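Local coordinates for protein putative O-acetylhomoserine (Thiol)-lyase (Campylobacter jejuni, PDB 4OC9) that probably catalyses the pyridoxal 5'-phosphate-dependent transfer of the aminocarboxypropyl group of O-acetylhomoserine to a sulfur nucleophile such as sulfide or a thiol, at residues D[86-91]-D[199-204]; D[146-151]-D[177-182]; D[186-191]-D[287-292]. One frame throughout, in Å; residues are numbered along the deposited sequence.

Interaction 1. Residues D[86-91]-D[199-204]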
ATOM      1  N   ALA D  86      -8.187 -16.249  12.783  1.00 12.71           N
ATOM      2  CA  ALA D  86      -9.267 -16.521  11.856  1.00 11.41           C
ATOM      3  C   ALA D  86      -9.044 -17.861  11.195  1.00 11.53           C
ATOM      4  O   ALA D  86      -9.993 -18.610  10.977  1.00 11.42           O
ATOM      5  CB  ALA D  86      -9.376 -15.434  10.805  1.00 11.73           C
ATOM      6  N   ALA D  87      -7.795 -18.177  10.870  1.00 11.02           N
ATOM      7  CA  ALA D  87      -7.457 -19.463  10.256  1.00 10.99           C
ATOM      8  C   ALA D  87      -7.784 -20.622  11.223  1.00 11.28           C
ATOM      9  O   ALA D  87      -8.320 -21.655  10.803  1.00 10.65           O
ATOM     10  CB  ALA D  87      -5.984 -19.502   9.869  1.00 11.12           C
ATOM     11  N   CYS D  88      -7.412 -20.484  12.498  1.00 11.61           N
ATOM     12  CA  CYS D  88      -7.692 -21.532  13.505  1.00 13.09           C
ATOM     13  C   CYS D  88      -9.223 -21.690  13.657  1.00 13.90           C
ATOM     14  O   CYS D  88      -9.747 -22.790  13.585  1.00 14.70           O
ATOM     15  CB  CYS D  88      -7.023 -21.230  14.838  1.00 12.71           C
ATOM     16  SG  CYS D  88      -5.213 -21.254  14.825  1.00 13.87           S
ATOM     17  N   PHE D  89      -9.924 -20.561  13.775  1.00 15.46           N
ATOM     18  CA  PHE D  89     -11.387 -20.529  13.899  1.00 15.35           C
ATOM     19  C   PHE D  89     -12.061 -21.218  12.696  1.00 15.73           C
ATOM     20  O   PHE D  89     -12.859 -22.138  12.865  1.00 19.44           O
ATOM     21  CB  PHE D  89     -11.833 -19.099  14.157  1.00 15.18           C
ATOM     22  CG  PHE D  89     -13.288 -18.887  14.015  1.00 15.27           C
ATOM     23  CD1 PHE D  89     -14.180 -19.593  14.777  1.00 16.71           C
ATOM     24  CD2 PHE D  89     -13.761 -17.859  13.196  1.00 16.23           C
ATOM     25  CE1 PHE D  89     -15.546 -19.359  14.663  1.00 18.60           C
ATOM     26  CE2 PHE D  89     -15.101 -17.596  13.085  1.00 16.27           C
ATOM     27  CZ  PHE D  89     -16.011 -18.354  13.824  1.00 18.66           C
ATOM     28  N   TYR D  90     -11.737 -20.762  11.495  1.00 15.15           N
ATOM     29  CA  TYR D  90     -12.269 -21.334  10.255  1.00 14.82           C
ATOM     30  C   TYR D  90     -11.991 -22.824  10.104  1.00 14.74           C
ATOM     31  O   TYR D  90     -12.846 -23.556   9.630  1.00 14.89           O
ATOM     32  CB  TYR D  90     -11.724 -20.539   9.059  1.00 14.93           C
ATOM     33  CG  TYR D  90     -12.509 -19.287   8.731  1.00 14.61           C
ATOM     34  CD1 TYR D  90     -13.104 -18.527   9.733  1.00 14.86           C
ATOM     35  CD2 TYR D  90     -12.494 -18.763   7.446  1.00 14.47           C
ATOM     36  CE1 TYR D  90     -13.809 -17.383   9.438  1.00 14.50           C
ATOM     37  CE2 TYR D  90     -13.172 -17.597   7.143  1.00 14.12           C
ATOM     38  CZ  TYR D  90     -13.819 -16.907   8.145  1.00 14.28           C
ATOM     39  OH  TYR D  90     -14.489 -15.740   7.864  1.00 13.85           O
ATOM     40  N   ALA D  91     -10.818 -23.274  10.524  1.00 14.30           N
ATOM     41  CA  ALA D  91     -10.471 -24.698  10.412  1.00 14.12           C
ATOM     42  C   ALA D  91     -11.346 -25.567  11.336  1.00 15.28           C
ATOM     43  O   ALA D  91     -11.853 -26.613  10.925  1.00 15.05           O
ATOM     44  CB  ALA D  91      -9.018 -24.930  10.696  1.00 13.81           C
ATOM     45  N   VAL D 199      -4.835 -31.151   7.863  1.00 18.29           N
ATOM     46  CA  VAL D 199      -4.926 -29.718   7.701  1.00 18.38           C
ATOM     47  C   VAL D 199      -3.876 -28.956   8.495  1.00 18.13           C
ATOM     48  O   VAL D 199      -3.658 -29.202   9.655  1.00 16.83           O
ATOM     49  CB  VAL D 199      -6.317 -29.200   8.151  1.00 19.99           C
ATOM     50  CG1 VAL D 199      -6.402 -27.677   8.105  1.00 21.63           C
ATOM     51  CG2 VAL D 199      -7.402 -29.800   7.281  1.00 20.08           C
ATOM     52  N   ILE D 200      -3.229 -28.011   7.826  1.00 17.01           N
ATOM     53  CA  ILE D 200      -2.216 -27.167   8.446  1.00 14.38           C
ATOM     54  C   ILE D 200      -2.675 -25.714   8.531  1.00 13.59           C
ATOM     55  O   ILE D 200      -3.231 -25.173   7.563  1.00 14.85           O
ATOM     56  CB  ILE D 200      -0.909 -27.176   7.654  1.00 12.73           C
ATOM     57  CG1 ILE D 200      -0.180 -28.496   7.859  1.00 12.60           C
ATOM     58  CG2 ILE D 200      -0.001 -26.065   8.138  1.00 13.04           C
ATOM     59  CD1 ILE D 200       1.061 -28.644   7.021  1.00 11.63           C
ATOM     60  N   VAL D 201      -2.520 -25.113   9.702  1.00 12.76           N
ATOM     61  CA  VAL D 201      -2.862 -23.698   9.851  1.00 14.74           C
ATOM     62  C   VAL D 201      -1.589 -22.922  10.161  1.00 13.66           C
ATOM     63  O   VAL D 201      -0.644 -23.449  10.761  1.00 15.61           O
ATOM     64  CB  VAL D 201      -3.926 -23.371  10.893  1.00 15.74           C
ATOM     65  CG1 VAL D 201      -5.273 -23.857  10.435  1.00 15.80           C
ATOM     66  CG2 VAL D 201      -3.545 -23.918  12.265  1.00 16.79           C
ATOM     67  N   HIS D 202      -1.538 -21.699   9.676  1.00 11.67           N
ATOM     68  CA  HIS D 202      -0.391 -20.836   9.914  1.00 10.42           C
ATOM     69  C   HIS D 202      -0.792 -19.437  10.229  1.00 10.05           C
ATOM     70  O   HIS D 202      -1.787 -18.917   9.707  1.00  8.79           O
ATOM     71  CB  HIS D 202       0.475 -20.620   8.675  1.00 10.36           C
ATOM     72  CG  HIS D 202       1.355 -21.766   8.299  1.00 10.64           C
ATOM     73  ND1 HIS D 202       2.586 -21.963   8.884  1.00  9.77           N
ATOM     74  CD2 HIS D 202       1.257 -22.681   7.305  1.00 10.93           C
ATOM     75  CE1 HIS D 202       3.160 -23.013   8.335  1.00 10.86           C
ATOM     76  NE2 HIS D 202       2.369 -23.476   7.382  1.00 11.44           N
ATOM     77  N   SER D 203      -0.048 -18.850  11.143  1.00  9.70           N
ATOM     78  CA  SER D 203      -0.264 -17.460  11.442  1.00 10.04           C
ATOM     79  C   SER D 203       0.820 -16.877  10.561  1.00  9.77           C
ATOM     80  O   SER D 203       1.987 -16.944  10.899  1.00 10.33           O
ATOM     81  CB  SER D 203      -0.010 -17.041  12.875  1.00  9.71           C
ATOM     82  OG  SER D 203      -0.022 -15.607  12.877  1.00 10.20           O
ATOM     83  N   LEU D 204       0.440 -16.380   9.398  1.00 10.61           N
ATOM     84  CA  LEU D 204       1.384 -15.768   8.434  1.00 11.37           C
ATOM     85  C   LEU D 204       1.986 -14.473   8.994  1.00 11.39           C
ATOM     86  O   LEU D 204       3.040 -14.014   8.591  1.00 11.41           O
ATOM     87  CB  LEU D 204       0.666 -15.457   7.140  1.00 11.98           C
ATOM     88  CG  LEU D 204      -0.009 -16.636   6.442  1.00 12.18           C
ATOM     89  CD1 LEU D 204      -0.662 -16.151   5.152  1.00 13.26           C
ATOM     90  CD2 LEU D 204       0.993 -17.732   6.139  1.00 12.23           C
TER
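Val201 meets the helix at three residues, and its two methyls share the work. CG1 lies 3.9 Å from Ala91 CB and 3.8 Å from Ala87 O, against the helix backbone and between two alanines that are one turn apart. It approaches the methyl of the first of them more loosely, with Ala87 CB at 4.4 Å from Val201 CG1. CG2 turns to Cys88, one residue on from Ala87, where Cys88 SG lies 4.1 Å from Val201 CG2. With CG1 anti to the carbonyl carbon (chi1 -70°), the valine presents both branches to the helix. The torsion of Cys88 (chi1 -66°) keeps SG beside its own backbone N, where it meets CG2. Ala87 CB makes a further contact with the strand backbone, 4.2 Å from His202 O. No hydrogen bond crosses the interface, and the touching residues are all buried. The axes of the two short segments approach to 8.0 Å, consistent with the small alanine side chains on this side of the helix, and run nearly antiparallel, at 156°.

One shell out, strand 177-181 bonds to the backbone of Val199 and Val201, its Asp181 and Ile179 touch Cys88 and Ala91, and Leu219 of strand 217-221 touches Ala87 and Ala91. The CB of His202 points away from the helix, and its imidazole NE2 is hydrogen-bonded to Glu73. Next along the strand, Ser203 OG bonds to phosphate oxygen OP4 of the modified lysine at position 206, which carries the cofactor. Helix 84-93 packed over the central strands, with strand 199-203 ending just before the cofactor lysine, is characteristic of the large domain of fold type I pyridoxal-phosphate enzymes.

Interaction 2. Residues D[146-151]-D[177-182]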
ATOM      1  N   THR D 146     -16.417 -36.026  18.242  1.00 22.25           N
ATOM      2  CA  THR D 146     -15.136 -35.353  18.156  1.00 20.18           C
ATOM      3  C   THR D 146     -14.853 -35.144  16.679  1.00 19.66           C
ATOM      4  O   THR D 146     -14.656 -36.108  15.919  1.00 18.36           O
ATOM      5  CB  THR D 146     -14.013 -36.176  18.801  1.00 19.73           C
ATOM      6  OG1 THR D 146     -14.310 -36.400  20.187  1.00 19.85           O
ATOM      7  CG2 THR D 146     -12.671 -35.423  18.674  1.00 20.30           C
ATOM      8  N   LYS D 147     -14.785 -33.884  16.267  1.00 20.13           N
ATOM      9  CA  LYS D 147     -14.542 -33.570  14.841  1.00 23.08           C
ATOM     10  C   LYS D 147     -13.127 -33.116  14.439  1.00 23.03           C
ATOM     11  O   LYS D 147     -12.815 -33.038  13.249  1.00 21.80           O
ATOM     12  CB  LYS D 147     -15.508 -32.477  14.431  1.00 22.65           C
ATOM     13  CG  LYS D 147     -16.939 -32.794  14.775  1.00 23.39           C
ATOM     14  CD  LYS D 147     -17.389 -34.126  14.213  1.00 27.21           C
ATOM     15  CE  LYS D 147     -18.880 -34.294  14.433  1.00 33.03           C
ATOM     16  NZ  LYS D 147     -19.275 -35.650  14.012  1.00 37.09           N
ATOM     17  N   ALA D 148     -12.289 -32.789  15.421  1.00 22.20           N
ATOM     18  CA  ALA D 148     -10.933 -32.349  15.114  1.00 20.96           C
ATOM     19  C   ALA D 148      -9.973 -32.540  16.284  1.00 20.32           C
ATOM     20  O   ALA D 148     -10.374 -32.538  17.457  1.00 20.17           O
ATOM     21  CB  ALA D 148     -10.933 -30.891  14.682  1.00 21.87           C
ATOM     22  N   ILE D 149      -8.714 -32.753  15.922  1.00 20.11           N
ATOM     23  CA  ILE D 149      -7.599 -32.946  16.860  1.00 19.81           C
ATOM     24  C   ILE D 149      -6.619 -31.815  16.510  1.00 21.15           C
ATOM     25  O   ILE D 149      -6.019 -31.823  15.426  1.00 18.06           O
ATOM     26  CB  ILE D 149      -6.971 -34.318  16.719  1.00 19.47           C
ATOM     27  CG1 ILE D 149      -8.007 -35.390  17.125  1.00 20.41           C
ATOM     28  CG2 ILE D 149      -5.758 -34.391  17.613  1.00 20.03           C
ATOM     29  CD1 ILE D 149      -7.565 -36.827  16.934  1.00 21.12           C
ATOM     30  N   PHE D 150      -6.516 -30.838  17.421  1.00 19.57           N
ATOM     31  CA  PHE D 150      -5.694 -29.668  17.217  1.00 20.02           C
ATOM     32  C   PHE D 150      -4.467 -29.586  18.073  1.00 20.89           C
ATOM     33  O   PHE D 150      -4.538 -29.802  19.278  1.00 21.06           O
ATOM     34  CB  PHE D 150      -6.534 -28.428  17.503  1.00 20.98           C
ATOM     35  CG  PHE D 150      -5.845 -27.137  17.149  1.00 20.53           C
ATOM     36  CD1 PHE D 150      -5.011 -26.506  18.054  1.00 20.90           C
ATOM     37  CD2 PHE D 150      -6.048 -26.552  15.909  1.00 20.55           C
ATOM     38  CE1 PHE D 150      -4.367 -25.337  17.717  1.00 18.39           C
ATOM     39  CE2 PHE D 150      -5.402 -25.375  15.573  1.00 19.57           C
ATOM     40  CZ  PHE D 150      -4.557 -24.774  16.479  1.00 17.49           C
ATOM     41  N   PHE D 151      -3.347 -29.255  17.433  1.00 17.13           N
ATOM     42  CA  PHE D 151      -2.080 -29.134  18.137  1.00 16.97           C
ATOM     43  C   PHE D 151      -1.086 -28.308  17.330  1.00 16.80           C
ATOM     44  O   PHE D 151      -1.313 -28.012  16.148  1.00 16.96           O
ATOM     45  CB  PHE D 151      -1.458 -30.505  18.354  1.00 16.47           C
ATOM     46  CG  PHE D 151      -1.033 -31.174  17.088  1.00 15.03           C
ATOM     47  CD1 PHE D 151      -1.936 -31.869  16.327  1.00 15.67           C
ATOM     48  CD2 PHE D 151       0.277 -31.156  16.692  1.00 15.81           C
ATOM     49  CE1 PHE D 151      -1.536 -32.526  15.177  1.00 17.05           C
ATOM     50  CE2 PHE D 151       0.690 -31.804  15.535  1.00 16.23           C
ATOM     51  CZ  PHE D 151      -0.224 -32.485  14.769  1.00 15.06           C
ATOM     52  N   VAL D 177     -10.191 -35.695  11.442  1.00 21.79           N
ATOM     53  CA  VAL D 177      -9.306 -34.736  10.777  1.00 20.64           C
ATOM     54  C   VAL D 177      -8.357 -34.127  11.778  1.00 19.12           C
ATOM     55  O   VAL D 177      -8.793 -33.686  12.861  1.00 19.76           O
ATOM     56  CB  VAL D 177     -10.097 -33.578  10.157  1.00 23.43           C
ATOM     57  CG1 VAL D 177      -9.153 -32.494   9.663  1.00 22.88           C
ATOM     58  CG2 VAL D 177     -11.010 -34.071   9.039  1.00 24.57           C
ATOM     59  N   SER D 178      -7.060 -34.180  11.466  1.00 16.48           N
ATOM     60  CA  SER D 178      -6.038 -33.615  12.341  1.00 15.76           C
ATOM     61  C   SER D 178      -5.616 -32.252  11.803  1.00 16.26           C
ATOM     62  O   SER D 178      -5.374 -32.095  10.596  1.00 12.30           O
ATOM     63  CB  SER D 178      -4.803 -34.503  12.406  1.00 17.43           C
ATOM     64  OG  SER D 178      -4.179 -34.618  11.130  1.00 20.52           O
ATOM     65  N   ILE D 179      -5.533 -31.281  12.711  1.00 17.21           N
ATOM     66  CA  ILE D 179      -5.130 -29.905  12.397  1.00 17.38           C
ATOM     67  C   ILE D 179      -3.828 -29.529  13.096  1.00 17.24           C
ATOM     68  O   ILE D 179      -3.752 -29.561  14.334  1.00 19.04           O
ATOM     69  CB  ILE D 179      -6.145 -28.862  12.899  1.00 18.11           C
ATOM     70  CG1 ILE D 179      -7.508 -29.080  12.265  1.00 18.83           C
ATOM     71  CG2 ILE D 179      -5.642 -27.469  12.542  1.00 19.37           C
ATOM     72  CD1 ILE D 179      -8.603 -28.203  12.852  1.00 19.36           C
ATOM     73  N   CYS D 180      -2.799 -29.184  12.320  1.00 15.41           N
ATOM     74  CA  CYS D 180      -1.518 -28.791  12.870  1.00 13.18           C
ATOM     75  C   CYS D 180      -1.188 -27.326  12.587  1.00 12.30           C
ATOM     76  O   CYS D 180      -1.124 -26.933  11.450  1.00 13.21           O
ATOM     77  CB  CYS D 180      -0.389 -29.652  12.287  1.00 13.37           C
ATOM     78  SG  CYS D 180       1.281 -29.216  12.872  1.00 12.77           S
ATOM     79  N   ASP D 181      -0.914 -26.567  13.638  1.00 11.82           N
ATOM     80  CA  ASP D 181      -0.524 -25.179  13.551  1.00 11.92           C
ATOM     81  C   ASP D 181       1.001 -25.243  13.437  1.00 12.09           C
ATOM     82  O   ASP D 181       1.715 -25.513  14.411  1.00 13.19           O
ATOM     83  CB  ASP D 181      -1.008 -24.427  14.777  1.00 11.88           C
ATOM     84  CG  ASP D 181      -0.642 -22.956  14.765  1.00 10.77           C
ATOM     85  OD1 ASP D 181       0.458 -22.593  14.265  1.00 11.02           O
ATOM     86  OD2 ASP D 181      -1.442 -22.163  15.301  1.00  9.41           O
ATOM     87  N   ASN D 182       1.509 -24.987  12.231  1.00 12.03           N
ATOM     88  CA  ASN D 182       2.967 -25.077  11.958  1.00 11.81           C
ATOM     89  C   ASN D 182       3.624 -23.701  11.867  1.00 11.61           C
ATOM     90  O   ASN D 182       4.681 -23.542  11.245  1.00 10.44           O
ATOM     91  CB  ASN D 182       3.129 -25.815  10.617  1.00 11.85           C
ATOM     92  CG  ASN D 182       4.509 -26.374  10.403  1.00 12.44           C
ATOM     93  OD1 ASN D 182       5.121 -26.836  11.335  1.00 14.85           O
ATOM     94  ND2 ASN D 182       4.972 -26.411   9.157  1.00 11.94           N
TER
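Phe150 and Ile179 make the tight part of this contact: Ile179 CG2 reaches 3.5 Å from Phe150 CD2, and the two side chains cross obliquely. The phenyl tip continues along the neighbouring strand, where Phe150 CZ lies 4.0 Å from Asp181 CB. On the other face of the sheet Phe151 takes the torsion that puts CG between its backbone N and carbonyl carbon (chi1 67°), which folds the ring back over Cys180. Cys180 CB makes an off-centre CH-pi contact there, and SG stands obliquely to the ring, 3.8 Å from Phe151 CE2. The shortest backbone bond is central, Ile179 N to Ile149 O at 2.8 Å and almost straight (175°); Asp181 N to Phe151 O follows at 2.9 Å, and Phe151 N donates to Ile179 O.

Only the first bond is slack: Ile149 N reaches Val177 O at 3.2 Å, bent to 151°. Side-chain contacts are few here. Ala148 CB meets the tip of Ile179, CD1, and the carbonyl O of Val177, while NZ of Lys147 is hydrogen-bonded to Arg234 O. This looser end is nevertheless buried. Helix 164-174 lies against Ile149 and Phe151, and helix 84-93 rests on Phe150, Ile179 and Asp181 across the sheet. Two adjacent parallel strands joined through helix 164-174 form a beta-alpha-beta crossover, a building unit of the alpha/beta sheet in this enzyme family.

Interaction 3. Residues D[186-191]-D[287-292]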
ATOM      1  N   THR D 186       7.608 -23.341  10.648  1.00  9.91           N
ATOM      2  CA  THR D 186       7.516 -22.852   9.260  1.00  9.77           C
ATOM      3  C   THR D 186       7.614 -24.086   8.346  1.00 10.72           C
ATOM      4  O   THR D 186       8.122 -25.130   8.726  1.00  8.64           O
ATOM      5  CB  THR D 186       8.617 -21.870   8.796  1.00  9.23           C
ATOM      6  OG1 THR D 186       9.831 -22.577   8.520  1.00  9.59           O
ATOM      7  CG2 THR D 186       8.824 -20.771   9.789  1.00  9.22           C
ATOM      8  N   PRO D 187       7.126 -23.960   7.113  1.00 13.76           N
ATOM      9  CA  PRO D 187       7.208 -25.114   6.224  1.00 14.16           C
ATOM     10  C   PRO D 187       8.640 -25.484   5.863  1.00 13.20           C
ATOM     11  O   PRO D 187       8.844 -26.583   5.354  1.00 13.01           O
ATOM     12  CB  PRO D 187       6.488 -24.637   4.958  1.00 14.57           C
ATOM     13  CG  PRO D 187       5.643 -23.485   5.391  1.00 14.54           C
ATOM     14  CD  PRO D 187       6.441 -22.821   6.472  1.00 14.23           C
ATOM     15  N   PHE D 188       9.593 -24.591   6.110  1.00 12.25           N
ATOM     16  CA  PHE D 188      10.978 -24.883   5.778  1.00 14.20           C
ATOM     17  C   PHE D 188      11.733 -25.694   6.792  1.00 13.52           C
ATOM     18  O   PHE D 188      12.797 -26.203   6.470  1.00 17.04           O
ATOM     19  CB  PHE D 188      11.754 -23.614   5.429  1.00 15.84           C
ATOM     20  CG  PHE D 188      11.254 -22.957   4.198  1.00 16.24           C
ATOM     21  CD1 PHE D 188      11.764 -23.308   2.979  1.00 16.91           C
ATOM     22  CD2 PHE D 188      10.241 -22.004   4.272  1.00 18.56           C
ATOM     23  CE1 PHE D 188      11.280 -22.718   1.838  1.00 19.11           C
ATOM     24  CE2 PHE D 188       9.759 -21.397   3.139  1.00 18.86           C
ATOM     25  CZ  PHE D 188      10.286 -21.756   1.915  1.00 18.86           C
ATOM     26  N   LEU D 189      11.225 -25.821   8.001  1.00 11.89           N
ATOM     27  CA  LEU D 189      11.922 -26.636   8.992  1.00 11.79           C
ATOM     28  C   LEU D 189      11.178 -27.913   9.288  1.00 12.20           C
ATOM     29  O   LEU D 189      11.756 -28.869   9.752  1.00 12.67           O
ATOM     30  CB  LEU D 189      12.132 -25.849  10.280  1.00 11.46           C
ATOM     31  CG  LEU D 189      12.906 -24.526  10.056  1.00 11.31           C
ATOM     32  CD1 LEU D 189      13.135 -23.822  11.384  1.00 11.29           C
ATOM     33  CD2 LEU D 189      14.241 -24.792   9.374  1.00 11.11           C
ATOM     34  N   LEU D 190       9.887 -27.935   8.975  1.00 14.10           N
ATOM     35  CA  LEU D 190       9.056 -29.078   9.232  1.00 15.42           C
ATOM     36  C   LEU D 190       7.869 -29.153   8.282  1.00 16.73           C
ATOM     37  O   LEU D 190       7.201 -28.144   8.026  1.00 17.21           O
ATOM     38  CB  LEU D 190       8.558 -29.002  10.677  1.00 17.21           C
ATOM     39  CG  LEU D 190       7.679 -30.150  11.142  1.00 17.95           C
ATOM     40  CD1 LEU D 190       8.448 -31.453  11.044  1.00 22.00           C
ATOM     41  CD2 LEU D 190       7.280 -29.927  12.569  1.00 20.54           C
ATOM     42  N   GLN D 191       7.566 -30.358   7.808  1.00 17.30           N
ATOM     43  CA  GLN D 191       6.461 -30.558   6.874  1.00 20.25           C
ATOM     44  C   GLN D 191       5.436 -31.515   7.464  1.00 15.65           C
ATOM     45  O   GLN D 191       5.472 -32.697   7.200  1.00 16.03           O
ATOM     46  CB  GLN D 191       6.985 -31.143   5.565  1.00 26.24           C
ATOM     47  CG  GLN D 191       8.127 -30.396   4.882  1.00 34.20           C
ATOM     48  CD  GLN D 191       9.527 -30.604   5.519  1.00 44.89           C
ATOM     49  OE1 GLN D 191       9.843 -31.660   6.100  1.00 42.91           O
ATOM     50  NE2 GLN D 191      10.381 -29.590   5.363  1.00 44.27           N
ATOM     51  N   GLU D 287       8.869 -15.390  -0.083  1.00 11.41           N
ATOM     52  CA  GLU D 287      10.049 -15.504  -0.957  1.00 11.68           C
ATOM     53  C   GLU D 287      11.382 -15.621  -0.225  1.00 10.60           C
ATOM     54  O   GLU D 287      12.256 -16.338  -0.654  1.00 11.23           O
ATOM     55  CB  GLU D 287      10.180 -14.309  -1.935  1.00 11.01           C
ATOM     56  CG  GLU D 287       9.121 -14.177  -3.048  1.00 11.70           C
ATOM     57  CD  GLU D 287       9.526 -13.157  -4.110  1.00 11.59           C
ATOM     58  OE1 GLU D 287      10.483 -12.393  -3.858  1.00 11.87           O
ATOM     59  OE2 GLU D 287       8.873 -13.075  -5.197  1.00 13.46           O
ATOM     60  N   THR D 288      11.523 -14.893   0.867  1.00  9.20           N
ATOM     61  CA  THR D 288      12.757 -14.883   1.630  1.00  8.28           C
ATOM     62  C   THR D 288      12.783 -15.673   2.914  1.00  8.21           C
ATOM     63  O   THR D 288      13.766 -15.653   3.630  1.00  7.29           O
ATOM     64  CB  THR D 288      13.047 -13.421   2.067  1.00  8.38           C
ATOM     65  OG1 THR D 288      11.975 -12.946   2.878  1.00  7.70           O
ATOM     66  CG2 THR D 288      13.206 -12.452   0.846  1.00  8.19           C
ATOM     67  N   LEU D 289      11.684 -16.317   3.248  1.00  8.42           N
ATOM     68  CA  LEU D 289      11.614 -17.067   4.486  1.00  8.81           C
ATOM     69  C   LEU D 289      12.701 -18.116   4.634  1.00  8.96           C
ATOM     70  O   LEU D 289      13.243 -18.298   5.722  1.00  9.35           O
ATOM     71  CB  LEU D 289      10.221 -17.700   4.621  1.00  8.75           C
ATOM     72  CG  LEU D 289       9.960 -18.542   5.852  1.00  9.16           C
ATOM     73  CD1 LEU D 289      10.255 -17.801   7.142  1.00  9.29           C
ATOM     74  CD2 LEU D 289       8.521 -19.011   5.858  1.00  9.67           C
ATOM     75  N   ALA D 290      13.037 -18.803   3.553  1.00  9.18           N
ATOM     76  CA  ALA D 290      14.058 -19.842   3.642  1.00  9.62           C
ATOM     77  C   ALA D 290      15.384 -19.314   4.147  1.00  9.35           C
ATOM     78  O   ALA D 290      16.024 -19.941   4.999  1.00  9.83           O
ATOM     79  CB  ALA D 290      14.244 -20.544   2.317  1.00  9.91           C
ATOM     80  N   VAL D 291      15.824 -18.182   3.634  1.00  9.79           N
ATOM     81  CA  VAL D 291      17.101 -17.638   4.107  1.00 10.17           C
ATOM     82  C   VAL D 291      16.944 -17.058   5.524  1.00 10.52           C
ATOM     83  O   VAL D 291      17.775 -17.291   6.404  1.00 12.76           O
ATOM     84  CB  VAL D 291      17.737 -16.610   3.147  1.00 10.27           C
ATOM     85  CG1 VAL D 291      18.031 -17.259   1.804  1.00 10.57           C
ATOM     86  CG2 VAL D 291      16.856 -15.409   2.942  1.00 10.96           C
ATOM     87  N   ARG D 292      15.866 -16.333   5.760  1.00  9.67           N
ATOM     88  CA  ARG D 292      15.626 -15.751   7.073  1.00  9.74           C
ATOM     89  C   ARG D 292      15.504 -16.741   8.232  1.00  9.95           C
ATOM     90  O   ARG D 292      16.143 -16.543   9.262  1.00 10.93           O
ATOM     91  CB  ARG D 292      14.365 -14.879   7.077  1.00  9.07           C
ATOM     92  CG  ARG D 292      14.507 -13.664   6.208  1.00  9.00           C
ATOM     93  CD  ARG D 292      13.300 -12.731   6.219  1.00  8.78           C
ATOM     94  NE  ARG D 292      12.085 -13.300   5.675  1.00  8.98           N
ATOM     95  CZ  ARG D 292      11.119 -13.884   6.377  1.00  9.84           C
ATOM     96  NH1 ARG D 292      11.192 -14.009   7.694  1.00 10.36           N
ATOM     97  NH2 ARG D 292      10.054 -14.345   5.750  1.00 10.34           N
TER
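The ring of Phe188 leans on Leu289 with its edge and on Ala290 with one face. From CB, the first torsion sets CG anti to the carbonyl carbon (chi1 -65°), which aims the phenyl group at the helix. On one flank CD2 lies 3.8 Å from Leu289 CD2, and CE2 runs along the same leucine, its CG and CB included. On the other flank CD1 and CE1 pass beneath the methyl of Ala290, whose CB is 3.7 Å from Phe188 CE1. That methyl sits 3.6 Å above the ring plane, displaced toward the rim, in a CH-pi contact. The tip, CZ, only grazes it, at 4.2 Å from Ala290 CB.

Leu289 CD2 also lies 4.1 Å from Thr186 CB. Thr186 OG1 accepts from Phe188 N at 3.1 Å, an ST turn that shapes the backbone carrying the ring.

The loop touches helix 276-309, helix 6-9 through Lys6 on Phe188, and helix 60-73 through Pro187; from the long helix Glu287, its CB directed away from the loop, forms a salt bridge with Lys373 of a neighbouring subunit.

Interactions 1 and 2 share one sheet: their centres are about 10 Å apart, strands 177-181 and 199-203 are neighbours, and helix 84-93 covers both. Interaction 3 lies about 18 Å from the centre of interaction 1 and 22 Å from that of interaction 2, across the chain's centre from interaction 2. In sequence, both strands of interaction 2 and then segment 186-191 fall between the segments of interaction 1, whereas 287-292 follows all the others, so interactions 1 and 3 cross. Segment 186-191 is part of the connection from strand 177-181 to strand 199-203: Asn182 ND2 bonds Leu190 O, and His202 packs on Pro187. It thus ties the sheet core, near the cofactor lysine, to helix 276-309 and its subunit interface.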